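Local coordinates for chintase (Rhizomucor miehei, PDB 5YUQ), which hydrolyses chitin as a family 18 glycoside hydrolase, probably threading the chain through a tunnel-shaped active site in its TIM barrel, at residues W19-H24 with D357-L362; A175-A180 with G346-S351; D267-D272 with A277-S282; L62-W67 with L71-L76. All coordinates share one frame; numbering follows the deposited sequence.

Contacts 1, 2 and 4 involve barrel strands or the segments running into and out of them, contact 4 at the C-terminal end of strand 59-65; contact 3 is a surface loop excursion. Contact 1 lies where the chain enters strand 24-32, partly buried, and contact 2 in the interior, with centres about 15 Å apart; they touch where Leu362 CD1 comes within 3.8 Å of Leu349 CD2. Contacts 3 and 4 are joined by a probable hydrogen bond of 3.0 Å between Trp67 NE1 and Asp272 OD1. Side chains of contacts 2 (Met179) and 4 (Trp67) both rest on Glu107, the glutamate that ends the family 18 signature, although their centres are about 18 Å apart.

Contact 1 of 4, residues W19-H24 with D357-L362; sequences WDKLDH and DENTLL
The carbonyl O of Lys21 accepts a hydrogen bond from NE2 of Gln366, and Leu362 packs its isobutyl group against the same oxygen, with CD1 3.6 Å from Lys21 O. The other methyl of the leucine serves the side chain: CD2 sits 3.6 Å from Lys21 CB, with Leu362 CG at 3.9 Å from that same CB. One forked end thus straddles the start of the lysine, one prong on its backbone carbonyl and one on its methylene. Leu362 reaches this place because its CG is turned anti to the backbone N (chi1 -178°), which carries the fork out from the helix toward the loop. The fold here is the (beta/alpha)8 barrel of family 18. Residues 19-24 run into its second strand, 24-32, while 360-363 is the short helix that follows the last strand, 346-350; Leu362 also touches Leu4 of the first strand, which lies between those two. The end of the chain is in this way laid against its beginning. Farther out, the lysine runs extended as far as CE and bends at its last torsion (chi4 -68°), and the ammonium nitrogen NZ finds its partner just beyond the segment, a hydrogen bond to Asn363 OD1. On the way its CE passes Asn359 ND2 at 3.9 Å, the two side chains crossing at about a right angle. Asn359 occupies the N-cap position but makes no capping bond with its side chain.

Contact 2 of 4, residues A175-A180 with G346-S351; sequences AFYIMA and GVMLWS
Met348 and Tyr177 meet inside the TIM barrel, where the strands 346-350 and 175-178 flank strand 228-240, so that their inward side chains meet without the strands pairing. The methionine leaves its backbone with CB directed toward 175-180, and its first torsion (chi1 62°) sets CG between the backbone N and the carbonyl carbon. From there CG approaches the tyrosine obliquely, 4.0 Å from Tyr177 CD2 and 4.0 Å from Tyr177 CB. The chain then bends at chi2 (81°), which carries SD round and brings the terminal methyl to the root of the ring, CE 3.9 Å from Tyr177 CB. The phenol itself points on along the barrel interior, its OH weakly hydrogen-bonded to Ser5 OG of the first strand, and both Ser5 and Tyr7 also touch Met348. Beyond strand 175-178 the backbone makes an inverse gamma turn centred on Met179, with a weak bond from Ala180 N to Ile178 O. In one of the two conformers of Met179, its CG lies 4.1 Å from Met348 CE, a further apolar contact. The same carbonyl oxygen that closes the turn, Ile178 O, has the methyl CE of Met348 4.0 Å away.

Contact 3 of 4, residues D267-D272 with A277-S282; sequences DEKAAD and AVATYS
Lys269 lies with its aliphatic chain across one face of the Tyr281 ring. Its CG stands 3.7 Å from the ring centroid, almost on the normal, which makes this a true CH-pi contact; beyond CG the chain stays fully extended and carries CD and CE on across the aromatic surface. Asp267 comes to the same ring from its rim instead. Its backbone O lies 3.3 Å from Tyr281 CD1, near the ring plane, and its carboxylate is turned 76° against the ring, with OD1 also at the edge. That carboxylate is directed by the torsion that puts CG opposite the backbone N (chi1 -173°), and OD1 takes a nearly straight bond (178°) from Ser282 N at 2.9 Å, received on the syn side. OD2 is engaged as well, by the backbone N atoms of Gly263 and Gly283, so the buried carboxylate gathers several N-H groups from the loop around it. Between these side-chain contacts and the turn, Ala270 and Thr280 form a single antiparallel hydrogen-bonded pair: Ala270 N to Thr280 O and Thr280 N to Ala270 O are each 3.0 Å. Past it, the methyl of Ala271 packs on those of Ala277 and Ala279, and a water links the two arms of the loop, accepting from Asp272 N and donating to Val278 O. The hairpin-like excursion is on the surface between strands 228-240 and 284-286; Ser282 O binds Arg237 NE of the former, Asp272 OD1 reaches Trp67 NE1 beyond strand 59-65, and the connecting turn carries Cys274, disulfide-bonded to Cys117.

Contact 4 of 4, residues L62-W67 with L71-L76; sequences LSVGGW and LYFSDL
The SxGG sequence near the C-terminal end of the third barrel strand, Ser63-Val64-Gly65-Gly66, meets the phenylalanine that begins the helix 73-78. Phe73 comes in with the rim of its ring and not its face: Val64 O lies near the ring plane, 3.5 Å from Phe73 CZ, and Gly65 CA sits at the same edge, 3.6 Å from Phe73 CE2. The slightly positive ring edge is probably a favourable neighbour for the carbonyl oxygen near its plane. The valine adds an apolar touch, since its CG1, set anti to the backbone N, lies 4.0 Å from Phe73 CZ. Gly65 has no side chain to hold the ring away, and its backbone angles (phi 119°, psi -121°) call for glycine: a CB would be jammed against the carbonyl O of Val64 and would also clash with Phe73 CE2. On the helix side, the bond from Leu76 N to Tyr72 O, 2.8 Å long, closes the first turn and fixes the backbone from which Phe73 projects toward the strand. The ring is held from a second direction too, stacked with Trp106 next to the fourth strand. Earlier in the strand, Ser63 OG is hydrogen-bonded to Asn103 OD1 of strand 101-105, and Val64 also packs on Leu90 of helix 80-97. A glycine pair near the C-terminal end of strand 59-65, beside the strand-four signature that ends in Glu107, is the arrangement known from the active-site end of family 18 chitinase barrels.

Contact 1 of 4, residues W19-H24 with D357-L362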
loop_
_atom_site.group_PDB
_atom_site.type_symbol
_atom_site.label_atom_id
_atom_site.label_comp_id
_atom_site.label_asym_id
_atom_site.label_seq_id
_atom_site.Cartn_x
_atom_site.Cartn_y
_atom_site.Cartn_z
ATOM N N TRP A 19 6.531 10.101 16.610
ATOM C CA TRP A 19 5.131 10.320 16.956
ATOM C C TRP A 19 4.620 11.714 16.610
ATOM O O TRP A 19 3.468 11.871 16.214
ATOM C CB TRP A 19 4.922 10.059 18.447
ATOM C CG TRP A 19 5.216 8.655 18.856
ATOM C CD1 TRP A 19 6.294 8.212 19.563
ATOM C CD2 TRP A 19 4.415 7.503 18.579
ATOM N NE1 TRP A 19 6.208 6.852 19.749
ATOM C CE2 TRP A 19 5.062 6.395 19.154
ATOM C CE3 TRP A 19 3.205 7.305 17.905
ATOM C CZ2 TRP A 19 4.543 5.102 19.070
ATOM C CZ3 TRP A 19 2.689 6.027 17.832
ATOM C CH2 TRP A 19 3.358 4.942 18.407
ATOM N N ASP A 20 5.466 12.729 16.750
ATOM C CA ASP A 20 5.005 14.100 16.528
ATOM C C ASP A 20 4.823 14.423 15.047
ATOM O O ASP A 20 4.286 15.469 14.695
ATOM C CB ASP A 20 5.938 15.108 17.209
ATOM C CG ASP A 20 5.847 15.044 18.720
ATOM O OD1 ASP A 20 4.711 15.041 19.243
ATOM O OD2 ASP A 20 6.904 14.980 19.384
ATOM N N LYS A 21 5.252 13.505 14.188
ATOM C CA LYS A 21 5.160 13.710 12.745
ATOM C C LYS A 21 4.066 12.873 12.074
ATOM O O LYS A 21 4.006 12.781 10.845
ATOM C CB LYS A 21 6.524 13.451 12.093
ATOM C CG LYS A 21 7.625 14.401 12.584
ATOM C CD LYS A 21 8.994 13.988 12.053
ATOM C CE LYS A 21 10.113 14.912 12.546
ATOM N NZ LYS A 21 10.005 16.269 11.959
ATOM N N LEU A 22 3.185 12.285 12.878
ATOM C CA LEU A 22 2.117 11.444 12.330
ATOM C C LEU A 22 0.904 11.461 13.233
ATOM O O LEU A 22 0.999 11.847 14.399
ATOM C CB LEU A 22 2.616 10.008 12.117
ATOM C CG LEU A 22 3.220 9.270 13.320
ATOM C CD1 LEU A 22 2.156 8.580 14.160
ATOM C CD2 LEU A 22 4.248 8.267 12.852
ATOM N N ASP A 23 -0.230 11.022 12.699
ATOM C CA ASP A 23 -1.482 11.046 13.446
ATOM C C ASP A 23 -1.996 9.661 13.792
ATOM O O ASP A 23 -2.760 9.492 14.739
ATOM C CB ASP A 23 -2.551 11.762 12.623
ATOM C CG ASP A 23 -2.135 13.153 12.233
ATOM O OD1 ASP A 23 -1.992 13.992 13.145
ATOM O OD2 ASP A 23 -1.963 13.415 11.024
ATOM N N HIS A 24 -1.591 8.671 13.013
ATOM C CA HIS A 24 -2.229 7.371 13.053
ATOM C C HIS A 24 -1.191 6.317 12.706
ATOM O O HIS A 24 -0.495 6.444 11.705
ATOM C CB HIS A 24 -3.368 7.382 12.017
ATOM C CG HIS A 24 -4.176 6.126 11.953
ATOM N ND1 HIS A 24 -4.811 5.728 10.796
ATOM C CD2 HIS A 24 -4.505 5.212 12.897
ATOM C CE1 HIS A 24 -5.480 4.609 11.024
ATOM N NE2 HIS A 24 -5.315 4.277 12.291
ATOM N N ASP A 357 17.307 8.324 9.081
ATOM C CA ASP A 357 17.315 8.777 10.463
ATOM C C ASP A 357 16.942 10.253 10.589
ATOM O O ASP A 357 16.612 10.731 11.672
ATOM C CB ASP A 357 18.693 8.520 11.075
ATOM C CG ASP A 357 18.966 7.048 11.308
ATOM O OD1 ASP A 357 18.014 6.242 11.274
ATOM O OD2 ASP A 357 20.142 6.703 11.552
ATOM N N GLU A 358 17.004 10.976 9.480
ATOM C CA GLU A 358 16.634 12.387 9.472
ATOM C C GLU A 358 15.162 12.608 9.145
ATOM O O GLU A 358 14.717 13.751 9.047
ATOM C CB GLU A 358 17.498 13.156 8.469
ATOM C CG GLU A 358 18.993 13.167 8.801
ATOM C CD GLU A 358 19.679 11.831 8.549
ATOM O OE1 GLU A 358 19.314 11.131 7.578
ATOM O OE2 GLU A 358 20.583 11.474 9.331
ATOM N N ASN A 359 14.410 11.522 8.977
ATOM C CA ASN A 359 12.988 11.608 8.638
ATOM C C ASN A 359 12.760 12.392 7.353
ATOM O O ASN A 359 11.769 13.109 7.241
ATOM C CB ASN A 359 12.161 12.255 9.767
ATOM C CG ASN A 359 12.474 11.680 11.141
ATOM O OD1 ASN A 359 12.120 10.539 11.445
ATOM N ND2 ASN A 359 13.103 12.490 11.994
ATOM N N THR A 360 13.665 12.254 6.386
ATOM C CA THR A 360 13.555 12.996 5.130
ATOM C C THR A 360 12.191 12.825 4.454
ATOM O O THR A 360 11.540 13.809 4.099
ATOM C CB THR A 360 14.649 12.594 4.133
ATOM O OG1 THR A 360 15.936 12.867 4.703
ATOM C CG2 THR A 360 14.508 13.385 2.841
ATOM N N LEU A 361 11.763 11.580 4.274
ATOM C CA LEU A 361 10.496 11.325 3.591
ATOM C C LEU A 361 9.286 11.659 4.452
ATOM O O LEU A 361 8.305 12.190 3.948
ATOM C CB LEU A 361 10.415 9.887 3.086
ATOM C CG LEU A 361 11.517 9.505 2.095
ATOM C CD1 LEU A 361 11.153 8.185 1.463
ATOM C CD2 LEU A 361 11.709 10.581 1.033
ATOM N N LEU A 362 9.345 11.368 5.747
ATOM C CA LEU A 362 8.212 11.693 6.615
ATOM C C LEU A 362 8.050 13.204 6.749
ATOM O O LEU A 362 6.930 13.714 6.750
ATOM C CB LEU A 362 8.359 11.027 7.986
ATOM C CG LEU A 362 7.229 11.229 9.005
ATOM C CD1 LEU A 362 5.880 10.795 8.439
ATOM C CD2 LEU A 362 7.540 10.475 10.289
#

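Contact 2 of 4, residues A175-A180 with G346-S351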
loop_
_atom_site.group_PDB
_atom_site.type_symbol
_atom_site.label_atom_id
_atom_site.label_comp_id
_atom_site.label_asym_id
_atom_site.label_seq_id
_atom_site.Cartn_x
_atom_site.Cartn_y
_atom_site.Cartn_z
ATOM N N ALA A 175 -12.473 5.548 5.850
ATOM C CA ALA A 175 -11.494 5.984 4.860
ATOM C C ALA A 175 -10.988 4.840 4.028
ATOM O O ALA A 175 -10.943 3.692 4.487
ATOM C CB ALA A 175 -10.314 6.702 5.533
ATOM N N PHE A 176 -10.590 5.178 2.808
ATOM C CA PHE A 176 -10.134 4.209 1.831
ATOM C C PHE A 176 -8.714 4.602 1.472
ATOM O O PHE A 176 -8.479 5.673 0.890
ATOM C CB PHE A 176 -11.028 4.266 0.589
ATOM C CG PHE A 176 -12.470 3.893 0.857
ATOM C CD1 PHE A 176 -13.319 4.772 1.518
ATOM C CD2 PHE A 176 -12.974 2.670 0.445
ATOM C CE1 PHE A 176 -14.638 4.432 1.777
ATOM C CE2 PHE A 176 -14.299 2.318 0.685
ATOM C CZ PHE A 176 -15.140 3.201 1.354
ATOM N N TYR A 177 -7.758 3.759 1.844
ATOM C CA TYR A 177 -6.344 4.077 1.659
ATOM C C TYR A 177 -5.874 3.523 0.323
ATOM O O TYR A 177 -5.669 2.322 0.198
ATOM C CB TYR A 177 -5.503 3.440 2.772
ATOM C CG TYR A 177 -5.716 3.973 4.182
ATOM C CD1 TYR A 177 -6.676 4.940 4.464
ATOM C CD2 TYR A 177 -4.942 3.499 5.231
ATOM C CE1 TYR A 177 -6.858 5.415 5.759
ATOM C CE2 TYR A 177 -5.113 3.969 6.526
ATOM C CZ TYR A 177 -6.063 4.928 6.779
ATOM O OH TYR A 177 -6.228 5.387 8.063
ATOM N N ILE A 178 -5.690 4.392 -0.668
ATOM C CA ILE A 178 -5.316 3.950 -2.013
ATOM C C ILE A 178 -3.845 3.562 -2.104
ATOM O O ILE A 178 -2.953 4.374 -1.852
ATOM C CB ILE A 178 -5.602 5.032 -3.063
ATOM C CG1 ILE A 178 -7.094 5.371 -3.076
ATOM C CG2 ILE A 178 -5.178 4.562 -4.443
ATOM C CD1 ILE A 178 -7.441 6.554 -3.969
ATOM N N MET A 179 -3.594 2.316 -2.491
ATOM C CA MET A 179 -2.226 1.835 -2.615
ATOM C C MET A 179 -1.661 2.206 -3.977
ATOM O O MET A 179 -1.502 1.362 -4.859
ATOM C CB MET A 179 -2.172 0.331 -2.356
ATOM C CG MET A 179 -2.537 -0.004 -0.913
ATOM S SD MET A 179 -2.589 -1.768 -0.559
ATOM C CE MET A 179 -1.204 -2.352 -1.545
ATOM N N ALA A 180 -1.375 3.493 -4.144
ATOM C CA ALA A 180 -0.838 4.006 -5.397
ATOM C C ALA A 180 0.661 3.789 -5.466
ATOM O O ALA A 180 1.434 4.731 -5.588
ATOM C CB ALA A 180 -1.156 5.482 -5.528
ATOM N N GLY A 346 -6.353 12.615 3.420
ATOM C CA GLY A 346 -4.998 12.575 3.922
ATOM C C GLY A 346 -4.102 11.729 3.050
ATOM O O GLY A 346 -4.420 11.430 1.897
ATOM N N VAL A 347 -2.985 11.305 3.618
ATOM C CA VAL A 347 -2.055 10.440 2.955
ATOM C C VAL A 347 -1.631 9.376 3.933
ATOM O O VAL A 347 -1.740 9.531 5.125
ATOM C CB VAL A 347 -0.764 11.198 2.527
ATOM C CG1 VAL A 347 -1.070 12.240 1.501
ATOM C CG2 VAL A 347 -0.017 11.706 3.762
ATOM N N MET A 348 -1.165 8.258 3.375
ATOM C CA MET A 348 -0.575 7.238 4.225
ATOM C C MET A 348 0.717 6.798 3.582
ATOM O O MET A 348 0.935 7.047 2.403
ATOM C CB MET A 348 -1.528 6.057 4.488
ATOM C CG MET A 348 -1.969 5.249 3.263
ATOM S SD MET A 348 -0.723 4.033 2.752
ATOM C CE MET A 348 -1.742 2.958 1.740
ATOM N N LEU A 349 1.563 6.128 4.352
ATOM C CA LEU A 349 2.867 5.736 3.847
ATOM C C LEU A 349 3.156 4.272 4.135
ATOM O O LEU A 349 2.792 3.755 5.193
ATOM C CB LEU A 349 3.963 6.626 4.440
ATOM C CG LEU A 349 4.197 6.512 5.949
ATOM C CD1 LEU A 349 5.379 5.587 6.227
ATOM C CD2 LEU A 349 4.428 7.873 6.583
ATOM N N TRP A 350 3.808 3.620 3.177
ATOM C CA TRP A 350 4.336 2.274 3.362
ATOM C C TRP A 350 5.838 2.282 3.102
ATOM O O TRP A 350 6.255 2.518 1.969
ATOM C CB TRP A 350 3.688 1.273 2.383
ATOM C CG TRP A 350 4.245 -0.097 2.610
ATOM C CD1 TRP A 350 5.434 -0.596 2.140
ATOM C CD2 TRP A 350 3.676 -1.114 3.424
ATOM N NE1 TRP A 350 5.622 -1.875 2.606
ATOM C CE2 TRP A 350 4.551 -2.217 3.395
ATOM C CE3 TRP A 350 2.492 -1.213 4.165
ATOM C CZ2 TRP A 350 4.285 -3.396 4.088
ATOM C CZ3 TRP A 350 2.230 -2.378 4.850
ATOM C CH2 TRP A 350 3.119 -3.454 4.810
ATOM N N SER A 351 6.670 2.029 4.113
ATOM C CA SER A 351 6.292 1.914 5.516
ATOM C C SER A 351 7.366 2.638 6.339
ATOM O O SER A 351 8.452 2.952 5.833
ATOM C CB SER A 351 6.166 0.444 5.932
ATOM O OG SER A 351 7.353 -0.266 5.609
#

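Contact 3 of 4, residues D267-D272 with A277-S282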
loop_
_atom_site.group_PDB
_atom_site.type_symbol
_atom_site.label_atom_id
_atom_site.label_comp_id
_atom_site.label_asym_id
_atom_site.label_seq_id
_atom_site.Cartn_x
_atom_site.Cartn_y
_atom_site.Cartn_z
ATOM N N ASP A 267 15.522 -6.836 0.128
ATOM C CA ASP A 267 14.800 -7.635 -0.862
ATOM C C ASP A 267 15.209 -9.103 -0.804
ATOM O O ASP A 267 16.027 -9.568 -1.600
ATOM C CB ASP A 267 15.007 -7.068 -2.269
ATOM C CG ASP A 267 14.144 -7.747 -3.314
ATOM O OD1 ASP A 267 13.247 -8.532 -2.949
ATOM O OD2 ASP A 267 14.369 -7.483 -4.511
ATOM N N GLU A 268 14.637 -9.821 0.154
ATOM C CA GLU A 268 14.896 -11.243 0.313
ATOM C C GLU A 268 13.990 -12.023 -0.617
ATOM O O GLU A 268 12.825 -11.663 -0.811
ATOM C CB GLU A 268 14.619 -11.683 1.751
ATOM C CG GLU A 268 15.569 -11.127 2.800
ATOM C CD GLU A 268 15.180 -11.550 4.208
ATOM O OE1 GLU A 268 13.996 -11.893 4.420
ATOM O OE2 GLU A 268 16.056 -11.550 5.100
ATOM N N LYS A 269 14.518 -13.100 -1.184
ATOM C CA LYS A 269 13.704 -13.971 -2.012
ATOM C C LYS A 269 12.614 -14.581 -1.150
ATOM O O LYS A 269 12.866 -14.990 -0.016
ATOM C CB LYS A 269 14.559 -15.069 -2.645
ATOM C CG LYS A 269 14.550 -15.032 -4.152
ATOM C CD LYS A 269 15.421 -16.124 -4.747
ATOM C CE LYS A 269 15.372 -16.063 -6.263
ATOM N NZ LYS A 269 16.127 -17.175 -6.901
ATOM N N ALA A 270 11.393 -14.610 -1.673
ATOM C CA ALA A 270 10.271 -15.148 -0.919
ATOM C C ALA A 270 9.203 -15.707 -1.848
ATOM O O ALA A 270 8.924 -15.136 -2.908
ATOM C CB ALA A 270 9.678 -14.076 -0.021
ATOM N N ALA A 271 8.600 -16.823 -1.440
ATOM C CA ALA A 271 7.532 -17.431 -2.219
ATOM C C ALA A 271 6.174 -17.142 -1.601
ATOM O O ALA A 271 6.022 -17.109 -0.374
ATOM C CB ALA A 271 7.748 -18.934 -2.356
ATOM N N ASP A 272 5.191 -16.918 -2.464
ATOM C CA ASP A 272 3.815 -16.754 -2.033
ATOM C C ASP A 272 3.312 -18.029 -1.356
ATOM O O ASP A 272 3.824 -19.119 -1.622
ATOM C CB ASP A 272 2.938 -16.391 -3.236
ATOM C CG ASP A 272 3.086 -14.946 -3.653
ATOM O OD1 ASP A 272 3.646 -14.153 -2.873
ATOM O OD2 ASP A 272 2.621 -14.588 -4.751
ATOM N N ALA A 277 4.843 -22.743 -5.124
ATOM C CA ALA A 277 5.205 -21.366 -5.431
ATOM C C ALA A 277 6.725 -21.233 -5.449
ATOM O O ALA A 277 7.413 -21.783 -4.590
ATOM C CB ALA A 277 4.603 -20.414 -4.402
ATOM N N VAL A 278 7.245 -20.500 -6.426
ATOM C CA VAL A 278 8.686 -20.260 -6.512
ATOM C C VAL A 278 9.066 -18.953 -5.810
ATOM O O VAL A 278 8.359 -17.954 -5.919
ATOM C CB VAL A 278 9.167 -20.243 -7.986
ATOM C CG1 VAL A 278 8.343 -19.274 -8.806
ATOM C CG2 VAL A 278 10.642 -19.891 -8.073
ATOM N N ALA A 279 10.170 -18.969 -5.071
ATOM C CA ALA A 279 10.674 -17.756 -4.427
ATOM C C ALA A 279 11.141 -16.720 -5.456
ATOM O O ALA A 279 11.865 -17.045 -6.398
ATOM C CB ALA A 279 11.797 -18.093 -3.469
ATOM N N THR A 280 10.716 -15.472 -5.278
ATOM C CA THR A 280 11.079 -14.396 -6.198
ATOM C C THR A 280 11.548 -13.166 -5.437
ATOM O O THR A 280 11.269 -13.021 -4.247
ATOM C CB THR A 280 9.888 -13.985 -7.083
ATOM O OG1 THR A 280 8.799 -13.567 -6.255
ATOM C CG2 THR A 280 9.437 -15.145 -7.952
ATOM N N TYR A 281 12.273 -12.291 -6.130
ATOM C CA TYR A 281 12.601 -10.977 -5.598
ATOM C C TYR A 281 11.478 -10.001 -5.932
ATOM O O TYR A 281 10.709 -10.234 -6.862
ATOM C CB TYR A 281 13.913 -10.466 -6.190
ATOM C CG TYR A 281 15.128 -11.252 -5.771
ATOM C CD1 TYR A 281 15.561 -11.241 -4.454
ATOM C CD2 TYR A 281 15.861 -11.980 -6.699
ATOM C CE1 TYR A 281 16.681 -11.944 -4.068
ATOM C CE2 TYR A 281 16.990 -12.688 -6.318
ATOM C CZ TYR A 281 17.388 -12.666 -5.000
ATOM O OH TYR A 281 18.505 -13.363 -4.604
ATOM N N SER A 282 11.398 -8.907 -5.178
ATOM C CA SER A 282 10.387 -7.884 -5.424
ATOM C C SER A 282 10.989 -6.675 -6.118
ATOM O O SER A 282 10.270 -5.889 -6.737
ATOM C CB SER A 282 9.748 -7.437 -4.117
ATOM O OG SER A 282 10.694 -6.784 -3.294
HETATM O O HOH W 1 5.893 -16.788 -5.260
#

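Contact 4 of 4, residues L62-W67 with L71-L76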
loop_
_atom_site.group_PDB
_atom_site.type_symbol
_atom_site.label_atom_id
_atom_site.label_comp_id
_atom_site.label_asym_id
_atom_site.label_seq_id
_atom_site.Cartn_x
_atom_site.Cartn_y
_atom_site.Cartn_z
ATOM N N LEU A 62 -5.076 -1.870 13.729
ATOM C CA LEU A 62 -4.460 -3.097 13.250
ATOM C C LEU A 62 -4.884 -3.324 11.809
ATOM O O LEU A 62 -6.075 -3.222 11.486
ATOM C CB LEU A 62 -4.908 -4.279 14.105
ATOM C CG LEU A 62 -4.397 -5.662 13.710
ATOM C CD1 LEU A 62 -2.885 -5.726 13.825
ATOM C CD2 LEU A 62 -5.066 -6.713 14.582
ATOM N N SER A 63 -3.908 -3.601 10.951
ATOM C CA SER A 63 -4.187 -3.959 9.568
ATOM C C SER A 63 -4.332 -5.463 9.456
ATOM O O SER A 63 -3.461 -6.219 9.899
ATOM C CB SER A 63 -3.089 -3.458 8.633
ATOM O OG SER A 63 -3.479 -3.634 7.274
ATOM N N VAL A 64 -5.436 -5.882 8.845
ATOM C CA VAL A 64 -5.783 -7.288 8.729
ATOM C C VAL A 64 -5.729 -7.691 7.263
ATOM O O VAL A 64 -6.428 -7.110 6.427
ATOM C CB VAL A 64 -7.214 -7.534 9.277
ATOM C CG1 VAL A 64 -7.640 -8.984 9.072
ATOM C CG2 VAL A 64 -7.285 -7.149 10.747
ATOM N N GLY A 65 -4.897 -8.677 6.943
ATOM C CA GLY A 65 -4.763 -9.117 5.565
ATOM C C GLY A 65 -3.343 -8.916 5.084
ATOM O O GLY A 65 -2.405 -9.455 5.674
ATOM N N GLY A 66 -3.180 -8.120 4.029
ATOM C CA GLY A 66 -1.883 -7.920 3.410
ATOM C C GLY A 66 -1.664 -8.936 2.308
ATOM O O GLY A 66 -2.490 -9.818 2.096
ATOM N N TRP A 67 -0.586 -8.808 1.581
ATOM C CA TRP A 67 -0.344 -9.693 0.455
ATOM C C TRP A 67 -0.396 -11.163 0.758
ATOM O O TRP A 67 -1.000 -11.874 0.060
ATOM C CB TRP A 67 1.033 -9.363 -0.200
ATOM C CG TRP A 67 1.316 -10.088 -1.402
ATOM C CD1 TRP A 67 2.163 -11.122 -1.526
ATOM C CD2 TRP A 67 0.801 -9.816 -2.697
ATOM N NE1 TRP A 67 2.146 -11.563 -2.786
ATOM C CE2 TRP A 67 1.384 -10.754 -3.554
ATOM C CE3 TRP A 67 -0.094 -8.897 -3.214
ATOM C CZ2 TRP A 67 1.079 -10.826 -4.893
ATOM C CZ3 TRP A 67 -0.382 -8.951 -4.551
ATOM C CH2 TRP A 67 0.214 -9.941 -5.382
ATOM N N LEU A 71 -5.420 -15.096 1.772
ATOM C CA LEU A 71 -5.839 -16.401 1.238
ATOM C C LEU A 71 -7.295 -16.719 1.521
ATOM O O LEU A 71 -7.992 -17.278 0.675
ATOM C CB LEU A 71 -4.994 -17.523 1.836
ATOM C CG LEU A 71 -3.560 -17.680 1.345
ATOM C CD1 LEU A 71 -2.835 -18.739 2.163
ATOM C CD2 LEU A 71 -3.582 -18.051 -0.123
ATOM N N TYR A 72 -7.751 -16.354 2.713
ATOM C CA TYR A 72 -9.000 -16.890 3.225
ATOM C C TYR A 72 -10.155 -15.916 3.353
ATOM O O TYR A 72 -11.239 -16.335 3.728
ATOM C CB TYR A 72 -8.758 -17.592 4.568
ATOM C CG TYR A 72 -7.765 -18.712 4.445
ATOM C CD1 TYR A 72 -8.067 -19.851 3.710
ATOM C CD2 TYR A 72 -6.521 -18.628 5.045
ATOM C CE1 TYR A 72 -7.148 -20.876 3.574
ATOM C CE2 TYR A 72 -5.597 -19.656 4.919
ATOM C CZ TYR A 72 -5.923 -20.773 4.185
ATOM O OH TYR A 72 -5.015 -21.796 4.050
ATOM N N PHE A 73 -9.939 -14.636 3.050
ATOM C CA PHE A 73 -11.025 -13.652 3.140
ATOM C C PHE A 73 -12.291 -14.122 2.415
ATOM O O PHE A 73 -13.386 -14.092 2.978
ATOM C CB PHE A 73 -10.601 -12.307 2.548
ATOM C CG PHE A 73 -9.868 -11.399 3.506
ATOM C CD1 PHE A 73 -10.551 -10.710 4.493
ATOM C CD2 PHE A 73 -8.508 -11.190 3.367
ATOM C CE1 PHE A 73 -9.874 -9.850 5.360
ATOM C CE2 PHE A 73 -7.830 -10.334 4.228
ATOM C CZ PHE A 73 -8.510 -9.669 5.218
ATOM N N SER A 74 -12.151 -14.555 1.167
ATOM C CA SER A 74 -13.330 -14.949 0.395
ATOM C C SER A 74 -14.067 -16.108 1.049
ATOM O O SER A 74 -15.272 -16.031 1.252
ATOM C CB SER A 74 -12.941 -15.308 -1.038
ATOM O OG SER A 74 -14.095 -15.684 -1.782
ATOM N N ASP A 75 -13.341 -17.168 1.396
ATOM C CA ASP A 75 -13.951 -18.317 2.066
ATOM C C ASP A 75 -14.599 -17.925 3.387
ATOM O O ASP A 75 -15.709 -18.357 3.693
ATOM C CB ASP A 75 -12.907 -19.406 2.325
ATOM C CG ASP A 75 -12.459 -20.107 1.061
ATOM O OD1 ASP A 75 -13.151 -19.994 0.024
ATOM O OD2 ASP A 75 -11.406 -20.781 1.106
ATOM N N LEU A 76 -13.900 -17.114 4.174
ATOM C CA LEU A 76 -14.407 -16.715 5.477
ATOM C C LEU A 76 -15.733 -15.980 5.366
ATOM O O LEU A 76 -16.650 -16.240 6.138
ATOM C CB LEU A 76 -13.385 -15.846 6.215
ATOM C CG LEU A 76 -12.137 -16.572 6.728
ATOM C CD1 LEU A 76 -11.134 -15.578 7.318
ATOM C CD2 LEU A 76 -12.522 -17.606 7.774
#